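PDB 2QDD: mandelate racemase/muconate lactonizing enzyme from Roseovarius nubinhibens, which is of unknown function but, as a magnesium-dependent member of the enolase superfamily, probably abstracts a proton alpha to a substrate carboxylate. Local coordinates for residues S35-I40 / G297-A302; C53-S58 / A320-H325. All blocks are in the same frame, centred on the assembly; numbering follows the deposited sequence.

Contact 1 of 2, residues S35-I40 / G297-A302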
ATOM      1  N   SER A  35      27.127  30.389 -21.904  1.00 35.80           N
ATOM      2  CA  SER A  35      28.003  29.578 -21.076  1.00 33.04           C
ATOM      3  C   SER A  35      28.771  30.426 -20.077  1.00 32.08           C
ATOM      4  O   SER A  35      29.186  31.540 -20.380  1.00 34.55           O
ATOM      5  CB  SER A  35      28.984  28.793 -21.942  1.00 32.89           C
ATOM      6  OG  SER A  35      29.744  27.898 -21.156  1.00 34.34           O
ATOM      7  N   THR A  36      28.953  29.878 -18.884  1.00 32.70           N
ATOM      8  CA  THR A  36      29.810  30.470 -17.876  1.00 27.56           C
ATOM      9  C   THR A  36      31.002  29.544 -17.662  1.00 30.24           C
ATOM     10  O   THR A  36      30.823  28.362 -17.360  1.00 29.10           O
ATOM     11  CB  THR A  36      29.038  30.658 -16.553  1.00 29.24           C
ATOM     12  OG1 THR A  36      27.899  31.494 -16.783  1.00 36.84           O
ATOM     13  CG2 THR A  36      29.911  31.301 -15.496  1.00 20.12           C
ATOM     14  N   TYR A  37      32.207  30.083 -17.846  1.00 31.25           N
ATOM     15  CA  TYR A  37      33.437  29.467 -17.335  1.00 32.81           C
ATOM     16  C   TYR A  37      33.809  30.076 -15.991  1.00 30.84           C
ATOM     17  O   TYR A  37      33.731  31.289 -15.802  1.00 32.47           O
ATOM     18  CB  TYR A  37      34.601  29.673 -18.306  1.00 33.58           C
ATOM     19  CG  TYR A  37      34.732  28.647 -19.415  1.00 38.69           C
ATOM     20  CD1 TYR A  37      35.986  28.327 -19.936  1.00 35.41           C
ATOM     21  CD2 TYR A  37      33.612  28.007 -19.956  1.00 37.54           C
ATOM     22  CE1 TYR A  37      36.125  27.399 -20.961  1.00 31.20           C
ATOM     23  CE2 TYR A  37      33.741  27.073 -20.978  1.00 37.08           C
ATOM     24  CZ  TYR A  37      35.000  26.773 -21.477  1.00 39.71           C
ATOM     25  OH  TYR A  37      35.136  25.852 -22.490  1.00 35.73           O
ATOM     26  N   LEU A  38      34.221  29.224 -15.062  1.00 30.76           N
ATOM     27  CA  LEU A  38      34.696  29.672 -13.769  1.00 31.17           C
ATOM     28  C   LEU A  38      36.120  29.180 -13.537  1.00 31.84           C
ATOM     29  O   LEU A  38      36.420  28.008 -13.764  1.00 29.24           O
ATOM     30  CB  LEU A  38      33.758  29.187 -12.664  1.00 30.91           C
ATOM     31  CG  LEU A  38      34.184  29.393 -11.209  1.00 37.75           C
ATOM     32  CD1 LEU A  38      34.068  30.847 -10.754  1.00 35.46           C
ATOM     33  CD2 LEU A  38      33.367  28.496 -10.329  1.00 33.50           C
ATOM     34  N   ARG A  39      36.991  30.090 -13.106  1.00 33.27           N
ATOM     35  CA  ARG A  39      38.359  29.747 -12.725  1.00 33.17           C
ATOM     36  C   ARG A  39      38.498  29.916 -11.224  1.00 28.15           C
ATOM     37  O   ARG A  39      38.182  30.976 -10.690  1.00 29.82           O
ATOM     38  CB  ARG A  39      39.369  30.650 -13.451  1.00 32.55           C
ATOM     39  CG  ARG A  39      40.813  30.455 -12.990  1.00 40.59           C
ATOM     40  CD  ARG A  39      41.795  31.334 -13.741  1.00 45.48           C
ATOM     41  NE  ARG A  39      41.676  32.744 -13.386  1.00 52.93           N
ATOM     42  CZ  ARG A  39      42.033  33.753 -14.177  1.00 56.51           C
ATOM     43  NH1 ARG A  39      42.537  33.517 -15.385  1.00 54.65           N
ATOM     44  NH2 ARG A  39      41.881  35.005 -13.756  1.00 54.21           N
ATOM     45  N   ILE A  40      38.961  28.867 -10.553  1.00 28.64           N
ATOM     46  CA  ILE A  40      39.258  28.931  -9.125  1.00 35.51           C
ATOM     47  C   ILE A  40      40.768  28.878  -8.903  1.00 38.52           C
ATOM     48  O   ILE A  40      41.419  27.879  -9.231  1.00 36.63           O
ATOM     49  CB  ILE A  40      38.579  27.775  -8.327  1.00 34.66           C
ATOM     50  CG1 ILE A  40      37.061  27.770  -8.553  1.00 41.43           C
ATOM     51  CG2 ILE A  40      38.923  27.878  -6.844  1.00 32.87           C
ATOM     52  CD1 ILE A  40      36.274  26.940  -7.544  1.00 35.89           C
ATOM     53  N   GLY A 297      24.498  20.997 -21.732  1.00 34.18           N
ATOM     54  CA  GLY A 297      24.990  21.623 -22.949  1.00 40.09           C
ATOM     55  C   GLY A 297      26.343  22.268 -22.755  1.00 41.36           C
ATOM     56  O   GLY A 297      26.935  22.190 -21.670  1.00 40.76           O
ATOM     57  N   GLY A 298      26.830  22.901 -23.817  1.00 41.38           N
ATOM     58  CA  GLY A 298      28.034  23.719 -23.749  1.00 39.52           C
ATOM     59  C   GLY A 298      29.258  23.049 -24.329  1.00 37.28           C
ATOM     60  O   GLY A 298      29.150  22.141 -25.157  1.00 40.38           O
ATOM     61  N   THR A 299      30.425  23.500 -23.882  1.00 34.31           N
ATOM     62  CA  THR A 299      31.673  23.196 -24.563  1.00 37.61           C
ATOM     63  C   THR A 299      32.217  21.847 -24.116  1.00 39.18           C
ATOM     64  O   THR A 299      31.652  21.199 -23.226  1.00 37.05           O
ATOM     65  CB  THR A 299      32.753  24.278 -24.324  1.00 38.33           C
ATOM     66  OG1 THR A 299      33.288  24.145 -23.002  1.00 39.36           O
ATOM     67  CG2 THR A 299      32.194  25.679 -24.512  1.00 36.14           C
ATOM     68  N   ALA A 300      33.338  21.454 -24.722  1.00 37.90           N
ATOM     69  CA  ALA A 300      34.056  20.234 -24.366  1.00 34.13           C
ATOM     70  C   ALA A 300      34.579  20.216 -22.927  1.00 31.39           C
ATOM     71  O   ALA A 300      35.024  19.177 -22.452  1.00 31.37           O
ATOM     72  CB  ALA A 300      35.190  19.973 -25.363  1.00 29.72           C
ATOM     73  N   LEU A 301      34.515  21.356 -22.239  1.00 30.90           N
ATOM     74  CA  LEU A 301      34.890  21.432 -20.830  1.00 29.45           C
ATOM     75  C   LEU A 301      33.881  20.706 -19.915  1.00 30.47           C
ATOM     76  O   LEU A 301      34.261  19.796 -19.173  1.00 27.75           O
ATOM     77  CB  LEU A 301      35.121  22.891 -20.394  1.00 33.14           C
ATOM     78  CG  LEU A 301      35.648  23.170 -18.977  1.00 30.99           C
ATOM     79  CD1 LEU A 301      36.881  22.384 -18.667  1.00 43.13           C
ATOM     80  CD2 LEU A 301      35.915  24.626 -18.717  1.00 28.32           C
ATOM     81  N   ALA A 302      32.610  21.100 -19.990  1.00 26.85           N
ATOM     82  CA  ALA A 302      31.504  20.357 -19.365  1.00 30.87           C
ATOM     83  C   ALA A 302      31.365  18.908 -19.857  1.00 27.31           C
ATOM     84  O   ALA A 302      31.133  18.004 -19.055  1.00 27.41           O
ATOM     85  CB  ALA A 302      30.183  21.110 -19.549  1.00 28.02           C
TER
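Y37 reaches from its strand to the start of helix 300-311, where it meets T299 and L301. Its CG stands anti to the carbonyl carbon (chi1 -86°), and from there the ring runs out until its hydroxyl reaches the N-cap residue just before helix 300-311. Along the ring, CD1 is 3.9 Å from L301 CD2, and CE1 and CZ both close to 3.6 Å of L301 CD2. That methyl sits over one face: L301 CD2 is 3.7 Å from the Y37 ring centroid, 17° off the normal, which meets the definition of a CH-pi contact. At the far edge of the ring, near its plane, is T299 OG1. Y37 OH donates to T299 OG1 over 2.6 Å, and beside that bond it rests 3.6 Å from T299 CG2 and 3.6 Å from L301 CB. The threonine oxygen is already engaged: L301 N donates to T299 OG1 at 3.1 Å with an N-H...O angle of 160°, the capping bond that marks T299 as the N-cap of helix 300-311, and E51 is a further hydrogen-bond partner. E51 also binds S35 OG and A302 N, tying the strand to the same helix start. A phenylalanine in place of Y37 would remove the hydroxyl and would probably leave T299 OG1 without its donor from the strand. The tyrosine joins the helix cap to the antiparallel sheet of the N-terminal domain, a buried junction between the two domains of the enolase-superfamily fold.

Contact 2 of 2, residues C53-S58 / A320-H325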
ATOM      1  N   CYS A  53      26.680  25.597 -18.426  1.00 32.31           N
ATOM      2  CA  CYS A  53      25.974  26.056 -19.611  1.00 36.01           C
ATOM      3  C   CYS A  53      24.578  25.429 -19.764  1.00 35.22           C
ATOM      4  O   CYS A  53      24.442  24.348 -20.340  1.00 37.71           O
ATOM      5  CB  CYS A  53      26.827  25.841 -20.858  1.00 31.90           C
ATOM      6  SG  CYS A  53      26.074  26.473 -22.351  1.00 35.42           S
ATOM      7  N   PRO A  54      23.541  26.109 -19.233  1.00 37.22           N
ATOM      8  CA  PRO A  54      22.139  25.711 -19.406  1.00 34.82           C
ATOM      9  C   PRO A  54      21.701  25.698 -20.865  1.00 36.00           C
ATOM     10  O   PRO A  54      22.173  26.514 -21.658  1.00 39.67           O
ATOM     11  CB  PRO A  54      21.375  26.795 -18.635  1.00 36.01           C
ATOM     12  CG  PRO A  54      22.360  27.321 -17.640  1.00 38.78           C
ATOM     13  CD  PRO A  54      23.657  27.312 -18.384  1.00 33.46           C
ATOM     14  N   TRP A  55      20.810  24.777 -21.219  1.00 34.51           N
ATOM     15  CA  TRP A  55      20.287  24.708 -22.585  1.00 30.93           C
ATOM     16  C   TRP A  55      19.211  25.771 -22.829  1.00 30.46           C
ATOM     17  O   TRP A  55      18.013  25.477 -22.836  1.00 32.38           O
ATOM     18  CB  TRP A  55      19.759  23.309 -22.903  1.00 28.00           C
ATOM     19  CG  TRP A  55      19.497  23.098 -24.367  1.00 28.20           C
ATOM     20  CD1 TRP A  55      18.284  23.143 -25.002  1.00 34.00           C
ATOM     21  CD2 TRP A  55      20.469  22.808 -25.379  1.00 30.15           C
ATOM     22  NE1 TRP A  55      18.443  22.900 -26.348  1.00 34.18           N
ATOM     23  CE2 TRP A  55      19.774  22.691 -26.606  1.00 32.34           C
ATOM     24  CE3 TRP A  55      21.862  22.632 -25.368  1.00 34.07           C
ATOM     25  CZ2 TRP A  55      20.423  22.412 -27.812  1.00 32.66           C
ATOM     26  CZ3 TRP A  55      22.510  22.349 -26.572  1.00 33.84           C
ATOM     27  CH2 TRP A  55      21.786  22.242 -27.776  1.00 30.69           C
ATOM     28  N   GLY A  56      19.647  27.011 -23.023  1.00 29.69           N
ATOM     29  CA  GLY A  56      18.759  28.165 -22.909  1.00 32.79           C
ATOM     30  C   GLY A  56      18.249  28.363 -21.492  1.00 35.56           C
ATOM     31  O   GLY A  56      18.848  27.879 -20.532  1.00 34.12           O
ATOM     32  N   HIS A  57      17.137  29.078 -21.365  1.00 38.31           N
ATOM     33  CA  HIS A  57      16.554  29.368 -20.059  1.00 31.84           C
ATOM     34  C   HIS A  57      15.177  28.723 -19.870  1.00 33.58           C
ATOM     35  O   HIS A  57      14.517  28.977 -18.868  1.00 37.87           O
ATOM     36  CB  HIS A  57      16.492  30.883 -19.814  1.00 33.35           C
ATOM     37  CG  HIS A  57      15.842  31.658 -20.919  1.00 33.67           C
ATOM     38  ND1 HIS A  57      14.473  31.713 -21.084  1.00 33.49           N
ATOM     39  CD2 HIS A  57      16.371  32.415 -21.909  1.00 33.76           C
ATOM     40  CE1 HIS A  57      14.188  32.461 -22.136  1.00 30.64           C
ATOM     41  NE2 HIS A  57      15.321  32.900 -22.653  1.00 40.93           N
ATOM     42  N   SER A  58      14.763  27.888 -20.826  1.00 30.60           N
ATOM     43  CA  SER A  58      13.432  27.289 -20.798  0.50 32.32           C
ATOM     44  C   SER A  58      13.462  25.779 -20.549  1.00 31.62           C
ATOM     45  O   SER A  58      12.433  25.175 -20.242  1.00 35.41           O
ATOM     46  CB  SER A  58      12.661  27.626 -22.081  0.50 31.79           C
ATOM     47  OG  SER A  58      12.920  26.691 -23.113  0.50 40.81           O
ATOM     48  N   ALA A 320      25.132   5.106 -23.799  1.00 28.93           N
ATOM     49  CA  ALA A 320      25.778   6.147 -24.602  1.00 34.67           C
ATOM     50  C   ALA A 320      25.759   7.536 -23.953  1.00 37.92           C
ATOM     51  O   ALA A 320      24.831   7.878 -23.225  1.00 40.52           O
ATOM     52  CB  ALA A 320      25.165   6.200 -25.989  1.00 35.02           C
ATOM     53  N   SER A 321      26.802   8.319 -24.207  1.00 38.13           N
ATOM     54  CA  SER A 321      26.838   9.723 -23.816  1.00 34.71           C
ATOM     55  C   SER A 321      26.473  10.618 -24.991  1.00 34.89           C
ATOM     56  O   SER A 321      26.561  10.214 -26.147  1.00 36.79           O
ATOM     57  CB  SER A 321      28.220  10.102 -23.285  1.00 37.19           C
ATOM     58  OG  SER A 321      28.430   9.587 -21.983  1.00 44.19           O
ATOM     59  N   TRP A 322      26.046  11.834 -24.678  1.00 33.40           N
ATOM     60  CA  TRP A 322      25.858  12.888 -25.661  1.00 30.98           C
ATOM     61  C   TRP A 322      26.975  13.906 -25.453  1.00 33.66           C
ATOM     62  O   TRP A 322      27.378  14.176 -24.318  1.00 40.55           O
ATOM     63  CB  TRP A 322      24.487  13.523 -25.437  1.00 29.92           C
ATOM     64  CG  TRP A 322      24.108  14.637 -26.356  1.00 31.27           C
ATOM     65  CD1 TRP A 322      23.752  14.534 -27.664  1.00 33.72           C
ATOM     66  CD2 TRP A 322      24.002  16.028 -26.017  1.00 32.73           C
ATOM     67  NE1 TRP A 322      23.445  15.776 -28.170  1.00 42.33           N
ATOM     68  CE2 TRP A 322      23.589  16.710 -27.178  1.00 33.00           C
ATOM     69  CE3 TRP A 322      24.228  16.763 -24.845  1.00 30.70           C
ATOM     70  CZ2 TRP A 322      23.393  18.096 -27.205  1.00 35.47           C
ATOM     71  CZ3 TRP A 322      24.026  18.139 -24.869  1.00 33.21           C
ATOM     72  CH2 TRP A 322      23.616  18.790 -26.044  1.00 30.41           C
ATOM     73  N   LEU A 323      27.493  14.450 -26.550  1.00 32.72           N
ATOM     74  CA  LEU A 323      28.484  15.521 -26.477  1.00 35.55           C
ATOM     75  C   LEU A 323      27.862  16.842 -26.909  1.00 35.09           C
ATOM     76  O   LEU A 323      27.429  16.991 -28.056  1.00 37.01           O
ATOM     77  CB  LEU A 323      29.704  15.186 -27.341  1.00 37.36           C
ATOM     78  CG  LEU A 323      30.953  14.524 -26.737  1.00 39.03           C
ATOM     79  CD1 LEU A 323      30.699  13.724 -25.460  1.00 39.09           C
ATOM     80  CD2 LEU A 323      31.656  13.674 -27.789  1.00 36.98           C
ATOM     81  N   GLY A 324      27.805  17.786 -25.972  1.00 37.76           N
ATOM     82  CA  GLY A 324      27.270  19.127 -26.222  1.00 37.29           C
ATOM     83  C   GLY A 324      27.971  19.893 -27.331  1.00 39.34           C
ATOM     84  O   GLY A 324      27.312  20.530 -28.161  1.00 38.13           O
ATOM     85  N   HIS A 325      29.304  19.802 -27.357  1.00 36.29           N
ATOM     86  CA  HIS A 325      30.137  20.627 -28.233  1.00 35.52           C
ATOM     87  C   HIS A 325      30.012  20.275 -29.716  1.00 38.38           C
ATOM     88  O   HIS A 325      30.350  21.085 -30.580  1.00 41.30           O
ATOM     89  CB  HIS A 325      31.601  20.621 -27.776  1.00 33.12           C
ATOM     90  CG  HIS A 325      32.304  19.314 -27.976  1.00 35.70           C
ATOM     91  ND1 HIS A 325      32.503  18.414 -26.951  1.00 37.56           N
ATOM     92  CD2 HIS A 325      32.872  18.763 -29.075  1.00 37.45           C
ATOM     93  CE1 HIS A 325      33.154  17.361 -27.412  1.00 35.37           C
ATOM     94  NE2 HIS A 325      33.387  17.546 -28.700  1.00 40.21           N
TER
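W55 and W322 meet through the six-membered parts of their indoles, the edge of W322 turned toward the face of W55. The closest atoms are W55 CZ3 and W322 CH2 at 3.8 Å. The planes stand at 73° and the six-membered centroids are 5.8 Å apart, so this is an offset edge-to-face pair. Both tryptophans hold CG anti to the backbone N (chi1 -167° for W55, 180° for W322), which brings the two six-membered rings together. W55 CZ3 lies at the edge of the W322 ring, in its plane, while the backbone N of G324 sits over one face of W322, displaced toward the rim.

A second shell holds each ring in its place. W55 NE1 is hydrogen-bonded to Y21 OH, its ring meets that of F30, and its backbone forms the centre of an inverse gamma turn. W322 packs against the ring of H327, and its NE1 makes a weak hydrogen bond to S140 OG. G324 N is held by D303 of helix 300-311.

The tryptophan pair thereby bridges a loop of the N-terminal domain and a loop of the barrel domain, near the metal-binding side. Further out, the loop carrying W55 follows strand 47-52 of the N-terminal sheet, with W55 also touching L33 on strand 29-42. The loop carrying W322 lies beside barrel strand 135-141 and helix 300-311, where S321 and L323 both pack on L307.

Contacts 1 and 2 both join the N-terminal domain to the barrel domain, with centres about 11 Å apart and the four segments interleaved in sequence. They touch directly: S35 OG lies 3.6 Å from C53 CB, G298 CA 3.7 Å from C53 SG, and A300 CB 3.5 Å from H325 ND1. Contact 1 is buried and away from the metal site, whereas contact 2 is closer: the W322 side chain is about 9 Å from those of D196 and E220, residues seen to bind magnesium in this protein, though none is bound to this chain in the model. In this superfamily, N-terminal loops commonly cap the barrel's active site; the position of residues 53-58 is consistent with that role.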